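Side-chain contacts in putative pyridoxal phosphate-dependent transferase (Clostridium difficile, PDB 4DQ6), which probably acts as a pyridoxal phosphate-dependent enzyme of the class I and II aminotransferase family, built as a two-chain assembly with bound pyridoxal-5'-phosphate: residues A[44-47]-A[48-52]; A[104-107]-A[108-112]; A[381-384]-A[385-388]. All blocks are in the same frame, centred on the assembly; numbering follows the deposited sequence. Where two conformers were deposited one is given.

Contact 1. Residues A[44-47]-A[48-52]; sequences FKAA and PCIID
Pro-48 is the first residue of helix 48-58, and its ring lies against the methyl group of Ala-47. Pro-48 CD is 3.6 Å from Ala-47 CB. Both side chains also touch Trp-291 of helix 289-313. Proline lacks a backbone N-H, and the first turn of a helix does not need one there. Cys-49 comes next. Its SG takes the crowded position between the backbone N and the carbonyl carbon (chi1 58°). This brings the sulfur back to Ala-47 CB, at 3.9 Å. Ile-50 sends its N-H to Ala-47 O at 3.0 Å, but the bond is bent to 124° and weak. Its two branches part. CG2 meets Ala-46 CB at 4.1 Å, while CD1 reaches Ala-47 CB at 4.0 Å. The same side chain packs on Ala-280 and Ser-284 of helix 275-287. This is a helix start in which Ala-47 holds the N-cap position. Its methyl group offers no side-chain cap; its backbone carbonyl accepts the first helical bond. Ile-51 N makes the straight bond of the first full turn, 3.2 Å to Ala-47 O with an N-H...O angle of 165°. The side chain of Ile-51 comes back over the incoming chain, and its CD1 sits 3.4 Å from Ala-46 O. Ile-51 also packs on Glu-61 of the second subunit, whose carboxylate forms a salt bridge with Lys-45. Asp-52 carries the helix onward through its N-H, 2.9 Å from Pro-48 O.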
loop_
_atom_site.group_PDB
_atom_site.type_symbol
_atom_site.label_atom_id
_atom_site.label_comp_id
_atom_site.label_asym_id
_atom_site.label_seq_id
_atom_site.Cartn_x
_atom_site.Cartn_y
_atom_site.Cartn_z
ATOM N N PHE A 44 -11.929 4.137 -19.721
ATOM C CA PHE A 44 -11.030 4.698 -20.692
ATOM C C PHE A 44 -9.598 4.218 -20.463
ATOM O O PHE A 44 -9.189 3.985 -19.391
ATOM C CB PHE A 44 -10.992 6.198 -20.626
ATOM C CG PHE A 44 -12.267 6.872 -20.962
ATOM C CD1 PHE A 44 -13.032 6.539 -22.071
ATOM C CD2 PHE A 44 -12.669 7.908 -20.178
ATOM C CE1 PHE A 44 -14.235 7.205 -22.310
ATOM C CE2 PHE A 44 -13.828 8.618 -20.421
ATOM C CZ PHE A 44 -14.636 8.230 -21.494
ATOM N N LYS A 45 -8.823 4.070 -21.520
ATOM C CA LYS A 45 -7.393 3.821 -21.404
ATOM C C LYS A 45 -6.679 4.948 -20.719
ATOM O O LYS A 45 -7.097 6.103 -20.815
ATOM C CB LYS A 45 -6.782 3.630 -22.784
ATOM C CG LYS A 45 -7.207 2.328 -23.419
ATOM C CD LYS A 45 -6.520 2.148 -24.733
ATOM C CE LYS A 45 -6.942 0.823 -25.311
ATOM N NZ LYS A 45 -6.385 0.801 -26.678
ATOM N N ALA A 46 -5.606 4.658 -20.015
ATOM C CA ALA A 46 -4.802 5.711 -19.414
ATOM C C ALA A 46 -4.169 6.524 -20.497
ATOM O O ALA A 46 -4.018 6.025 -21.621
ATOM C CB ALA A 46 -3.678 5.108 -18.528
ATOM N N ALA A 47 -3.738 7.718 -20.210
ATOM C CA ALA A 47 -3.046 8.556 -21.146
ATOM C C ALA A 47 -1.825 7.874 -21.751
ATOM O O ALA A 47 -1.133 7.110 -21.091
ATOM C CB ALA A 47 -2.608 9.844 -20.498
ATOM N N PRO A 48 -1.574 8.116 -23.023
ATOM C CA PRO A 48 -0.384 7.508 -23.618
ATOM C C PRO A 48 0.924 7.724 -22.882
ATOM O O PRO A 48 1.757 6.828 -22.815
ATOM C CB PRO A 48 -0.313 8.202 -24.987
ATOM C CG PRO A 48 -1.672 8.640 -25.253
ATOM C CD PRO A 48 -2.333 8.953 -23.954
ATOM N N CYS A 49 1.130 8.904 -22.316
ATOM C CA CYS A 49 2.337 9.150 -21.569
ATOM C C CYS A 49 2.490 8.251 -20.331
ATOM O O CYS A 49 3.601 7.875 -19.916
ATOM C CB CYS A 49 2.436 10.577 -21.159
ATOM S SG CYS A 49 1.050 11.156 -20.146
ATOM N N ILE A 50 1.351 7.952 -19.720
ATOM C CA ILE A 50 1.372 7.048 -18.546
ATOM C C ILE A 50 1.709 5.606 -18.982
ATOM O O ILE A 50 2.600 4.981 -18.422
ATOM C CB ILE A 50 0.044 7.078 -17.843
ATOM C CG1 ILE A 50 -0.184 8.465 -17.267
ATOM C CG2 ILE A 50 -0.018 5.961 -16.782
ATOM C CD1 ILE A 50 -1.634 8.632 -16.798
ATOM N N ILE A 51 1.078 5.103 -20.087
ATOM C CA ILE A 51 1.365 3.753 -20.575
ATOM C C ILE A 51 2.857 3.667 -20.944
ATOM O O ILE A 51 3.530 2.696 -20.585
ATOM C CB ILE A 51 0.456 3.385 -21.747
ATOM C CG1 ILE A 51 -1.021 3.417 -21.341
ATOM C CG2 ILE A 51 0.816 2.005 -22.304
ATOM C CD1 ILE A 51 -1.948 3.443 -22.552
ATOM N N ASP A 52 3.396 4.709 -21.581
ATOM C CA ASP A 52 4.761 4.581 -22.010
ATOM C C ASP A 52 5.743 4.650 -20.825
ATOM O O ASP A 52 6.764 3.979 -20.804
ATOM C CB ASP A 52 5.087 5.625 -23.034
ATOM C CG ASP A 52 6.193 5.160 -23.966
ATOM O OD1 ASP A 52 6.007 4.164 -24.766
ATOM O OD2 ASP A 52 7.251 5.783 -23.913
#

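Contact 2. Residues A[104-107]-A[108-112]; sequences SLLI and NELTK
This is a contact along one helix and round its C-terminal end. Ile-107 and Leu-106 meet Thr-111 and Leu-110 where helix 99-110 gives way to a loop. The start of this helix helps to line the pyridoxal-5'-phosphate pocket, and its other end is the part described here. The helical bonds run on regularly from Asn-108 N to Ser-104 O (3.1 Å) and reach Leu-110 N to Leu-106 O (2.8 Å). Thr-111 is the first residue to leave the helical conformation. Its N-H bonds only weakly to Ile-107 O, at 3.3 Å. Its hydroxyl adds a second bond to the same carbonyl. Thr-111 OG1 lies between the backbone N and the carbonyl carbon (chi1 63°), which turns it back toward Ile-107 O. The modelled separation of OG1 and O, 2.5 Å, is very short and should be read with caution. Leu-106 and Leu-110 run side by side, and their methyls Leu-106 CD2 and Leu-110 CD1 are 4.0 Å apart. Glu-109 CG stands beside its own backbone N (chi1 -58°), 3.3 Å from Leu-105 O; the chain then bends at the second torsion. Asn-108 ND2 bonds to Glu-109 OE2 at 3.0 Å. The oxygen lies close to the amide plane of Asn-108, but the donor stands 52° out of the carboxylate plane. Arg-267 forms a salt bridge with the same OE2. At the buried end, Ser-104 OG bonds to the backbone O of Arg-267 of the second subunit and to Asn-134. The chemistry implies that Glu-109 is probably kept charged, its carboxylate fixed by two donors. The last turn appears closed by the Thr-111 hydroxyl, if the very short distance holds, beside a weak backbone bond.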
loop_
_atom_site.group_PDB
_atom_site.type_symbol
_atom_site.label_atom_id
_atom_site.label_comp_id
_atom_site.label_asym_id
_atom_site.label_seq_id
_atom_site.Cartn_x
_atom_site.Cartn_y
_atom_site.Cartn_z
ATOM N N SER A 104 -7.482 8.235 7.786
ATOM C CA SER A 104 -7.647 7.345 8.929
ATOM C C SER A 104 -6.487 7.551 9.901
ATOM O O SER A 104 -6.714 7.672 11.119
ATOM C CB SER A 104 -7.602 5.873 8.513
ATOM O OG SER A 104 -7.886 5.011 9.588
ATOM N N LEU A 105 -5.248 7.640 9.438
ATOM C CA LEU A 105 -4.097 7.847 10.325
ATOM C C LEU A 105 -4.212 9.254 10.970
ATOM O O LEU A 105 -3.915 9.407 12.159
ATOM C CB LEU A 105 -2.765 7.655 9.632
ATOM C CG LEU A 105 -2.471 6.244 9.215
ATOM C CD1 LEU A 105 -1.080 6.250 8.579
ATOM C CD2 LEU A 105 -2.540 5.137 10.199
ATOM N N LEU A 106 -4.566 10.275 10.176
ATOM C CA LEU A 106 -4.744 11.638 10.702
ATOM C C LEU A 106 -5.739 11.647 11.848
ATOM O O LEU A 106 -5.528 12.314 12.879
ATOM C CB LEU A 106 -5.151 12.603 9.611
ATOM C CG LEU A 106 -4.064 12.961 8.562
ATOM C CD1 LEU A 106 -4.668 13.676 7.360
ATOM C CD2 LEU A 106 -2.994 13.804 9.274
ATOM N N ILE A 107 -6.838 10.936 11.693
ATOM C CA ILE A 107 -7.881 10.885 12.740
ATOM C C ILE A 107 -7.312 10.258 13.986
ATOM O O ILE A 107 -7.519 10.783 15.146
ATOM C CB ILE A 107 -9.115 10.084 12.251
ATOM C CG1 ILE A 107 -9.924 10.922 11.270
ATOM C CG2 ILE A 107 -9.955 9.653 13.452
ATOM C CD1 ILE A 107 -11.000 10.155 10.526
ATOM N N ASN A 108 -6.659 9.128 13.887
ATOM C CA ASN A 108 -6.042 8.514 15.038
ATOM C C ASN A 108 -5.036 9.414 15.755
ATOM O O ASN A 108 -5.007 9.427 17.033
ATOM C CB ASN A 108 -5.354 7.208 14.660
ATOM C CG ASN A 108 -4.943 6.416 15.875
ATOM O OD1 ASN A 108 -5.797 5.937 16.677
ATOM N ND2 ASN A 108 -3.639 6.332 16.087
ATOM N N GLU A 109 -4.240 10.177 15.015
ATOM C CA GLU A 109 -3.143 10.982 15.591
ATOM C C GLU A 109 -3.583 12.361 16.096
ATOM O O GLU A 109 -2.985 12.873 17.052
ATOM C CB GLU A 109 -1.983 11.139 14.608
ATOM C CG GLU A 109 -1.336 9.854 14.111
ATOM C CD GLU A 109 -0.884 8.936 15.252
ATOM O OE1 GLU A 109 -0.288 9.414 16.273
ATOM O OE2 GLU A 109 -1.162 7.708 15.182
ATOM N N LEU A 110 -4.612 12.938 15.476
ATOM C CA LEU A 110 -5.071 14.303 15.791
ATOM C C LEU A 110 -6.170 14.368 16.805
ATOM O O LEU A 110 -6.489 15.467 17.305
ATOM C CB LEU A 110 -5.553 15.013 14.503
ATOM C CG LEU A 110 -4.477 15.376 13.500
ATOM C CD1 LEU A 110 -5.037 15.803 12.137
ATOM C CD2 LEU A 110 -3.528 16.421 14.075
ATOM N N THR A 111 -6.733 13.232 17.177
ATOM C CA THR A 111 -7.886 13.151 18.069
ATOM C C THR A 111 -7.701 11.986 19.016
ATOM O O THR A 111 -6.797 11.135 18.811
ATOM C CB THR A 111 -9.230 12.983 17.324
ATOM O OG1 THR A 111 -9.251 11.745 16.597
ATOM C CG2 THR A 111 -9.472 14.141 16.375
ATOM N N LYS A 112 -8.538 11.934 20.038
ATOM C CA LYS A 112 -8.583 10.781 20.965
ATOM C C LYS A 112 -9.913 10.086 20.760
ATOM O O LYS A 112 -10.861 10.668 20.182
ATOM C CB LYS A 112 -8.433 11.200 22.451
ATOM C CG LYS A 112 -9.541 12.020 23.000
ATOM C CD LYS A 112 -9.255 12.351 24.468
ATOM C CE LYS A 112 -10.292 13.314 25.052
ATOM N NZ LYS A 112 -10.711 14.418 24.099
#

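Contact 3. Residues A[381-384]-A[385-388]; sequences EALI and RIKN
Ile-384 O accepts the backbone N-H of Asn-388 at 2.9 Å, among the shortest polar bonds here. Leu-383 O takes Lys-387 N in the same way, with an N-H...O angle of 164°. One residue earlier, Ile-386 N bonds to Ala-382 O at 3.0 Å. Side chains fold back on the carbonyls of the turn. Ile-386 CG1 stands beside its own backbone N (chi1 -69°), which places it 3.4 Å from Ala-382 O. Arg-385 CG lies 3.3 Å from Glu-381 O. From there the arginine chain runs extended to NE, side by side with Glu-381. These bonds and contacts belong to helix 376-390, the last helix of the chain. Leu-383 packs on Phe-305 and Tyr-309 of helix 289-313, while Ala-382 touches Leu-35 and Ile-386 touches Val-352. Leu-383 CD2 and Ile-386 CD1 approach each other loosely, at 4.5 Å. On the outer side Glu-381 OE2 forms a salt bridge with Arg-385 NH2 at 3.2 Å. It is a pairing between residues one turn apart. The carboxylate and guanidinium planes are turned 44° from each other, and the oxygen comes in obliquely. Glu-381 was modelled in two conformers, so the bridge is established for the conformer described and is doubtful for the other. The guanidinium has a further partner, since Arg-385 NH1 bonds to the backbone O of Lys-351. Lys-387 bends at its third torsion, and its NZ bonds to Tyr-309 OH.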
loop_
_atom_site.group_PDB
_atom_site.type_symbol
_atom_site.label_atom_id
_atom_site.label_comp_id
_atom_site.label_asym_id
_atom_site.label_seq_id
_atom_site.Cartn_x
_atom_site.Cartn_y
_atom_site.Cartn_z
ATOM N N GLU A 381 -26.251 3.260 -23.761
ATOM C CA GLU A 381 -26.804 2.004 -23.345
ATOM C C GLU A 381 -27.275 2.040 -21.911
ATOM O O GLU A 381 -28.319 1.493 -21.591
ATOM C CB GLU A 381 -25.774 0.861 -23.610
ATOM C CG GLU A 381 -26.329 -0.520 -23.606
ATOM C CD GLU A 381 -25.226 -1.550 -23.540
ATOM O OE1 GLU A 381 -24.301 -1.450 -24.382
ATOM O OE2 GLU A 381 -25.276 -2.447 -22.660
ATOM N N ALA A 382 -26.503 2.700 -21.072
ATOM C CA ALA A 382 -26.889 2.803 -19.665
ATOM C C ALA A 382 -28.179 3.592 -19.492
ATOM O O ALA A 382 -29.062 3.170 -18.792
ATOM C CB ALA A 382 -25.792 3.448 -18.858
ATOM N N LEU A 383 -28.329 4.651 -20.244
ATOM C CA LEU A 383 -29.551 5.492 -20.125
ATOM C C LEU A 383 -30.772 4.755 -20.659
ATOM O O LEU A 383 -31.863 4.854 -20.104
ATOM C CB LEU A 383 -29.357 6.852 -20.782
ATOM C CG LEU A 383 -28.308 7.756 -20.160
ATOM C CD1 LEU A 383 -27.883 8.834 -21.133
ATOM C CD2 LEU A 383 -28.843 8.331 -18.842
ATOM N N ILE A 384 -30.597 3.970 -21.729
ATOM C CA ILE A 384 -31.669 3.130 -22.258
ATOM C C ILE A 384 -32.132 2.070 -21.250
ATOM O O ILE A 384 -33.337 1.865 -21.039
ATOM C CB ILE A 384 -31.236 2.447 -23.557
ATOM C CG1 ILE A 384 -31.008 3.465 -24.681
ATOM C CG2 ILE A 384 -32.289 1.404 -23.920
ATOM C CD1 ILE A 384 -30.265 2.867 -25.873
ATOM N N ARG A 385 -31.161 1.494 -20.519
ATOM C CA ARG A 385 -31.465 0.538 -19.437
ATOM C C ARG A 385 -32.224 1.169 -18.265
ATOM O O ARG A 385 -33.185 0.590 -17.739
ATOM C CB ARG A 385 -30.190 -0.194 -18.961
ATOM C CG ARG A 385 -29.628 -1.150 -20.023
ATOM C CD ARG A 385 -28.464 -2.015 -19.489
ATOM N NE ARG A 385 -27.987 -2.885 -20.565
ATOM C CZ ARG A 385 -27.504 -4.108 -20.407
ATOM N NH1 ARG A 385 -27.330 -4.649 -19.201
ATOM N NH2 ARG A 385 -27.161 -4.796 -21.498
ATOM N N ILE A 386 -31.845 2.386 -17.913
ATOM C CA ILE A 386 -32.489 3.080 -16.822
ATOM C C ILE A 386 -33.921 3.381 -17.255
ATOM O O ILE A 386 -34.863 3.134 -16.514
ATOM C CB ILE A 386 -31.728 4.367 -16.458
ATOM C CG1 ILE A 386 -30.379 4.010 -15.827
ATOM C CG2 ILE A 386 -32.543 5.208 -15.497
ATOM C CD1 ILE A 386 -29.302 5.102 -15.787
ATOM N N LYS A 387 -34.101 3.842 -18.483
ATOM C CA LYS A 387 -35.466 4.121 -19.006
ATOM C C LYS A 387 -36.323 2.826 -19.002
ATOM O O LYS A 387 -37.484 2.835 -18.579
ATOM C CB LYS A 387 -35.360 4.745 -20.397
ATOM C CG LYS A 387 -36.685 5.160 -21.036
ATOM C CD LYS A 387 -36.431 5.906 -22.329
ATOM C CE LYS A 387 -35.958 5.059 -23.501
ATOM N NZ LYS A 387 -35.964 5.849 -24.791
ATOM N N ASN A 388 -35.724 1.697 -19.369
ATOM C CA ASN A 388 -36.450 0.427 -19.278
ATOM C C ASN A 388 -36.830 0.096 -17.828
ATOM O O ASN A 388 -37.946 -0.332 -17.551
ATOM C CB ASN A 388 -35.624 -0.718 -19.840
ATOM C CG ASN A 388 -36.417 -2.025 -19.894
ATOM O OD1 ASN A 388 -37.550 -2.036 -20.370
ATOM N ND2 ASN A 388 -35.858 -3.093 -19.356
#

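Contact 1 is mostly buried, whereas contacts 2 and 3 each combine a buried side with a more open one. The three sample different stages of a helix: a start at 44-52, an end at 104-112 and a continuous run at 381-388. Contacts 1 and 2 both touch the second subunit, but contact 3 meets no other chain of the assembly. Contacts 1 and 3 pack on the same long helix, 289-313, with about 12 Å between their nearest atoms. Contacts 2 and 3 lie on opposite sides of the chain's centre. Small apolar groups dominate contact 1. Contact 2 adds a hydroxyl and a carboxylate, and contact 3 a salt bridge between a carboxylate and a guanidinium.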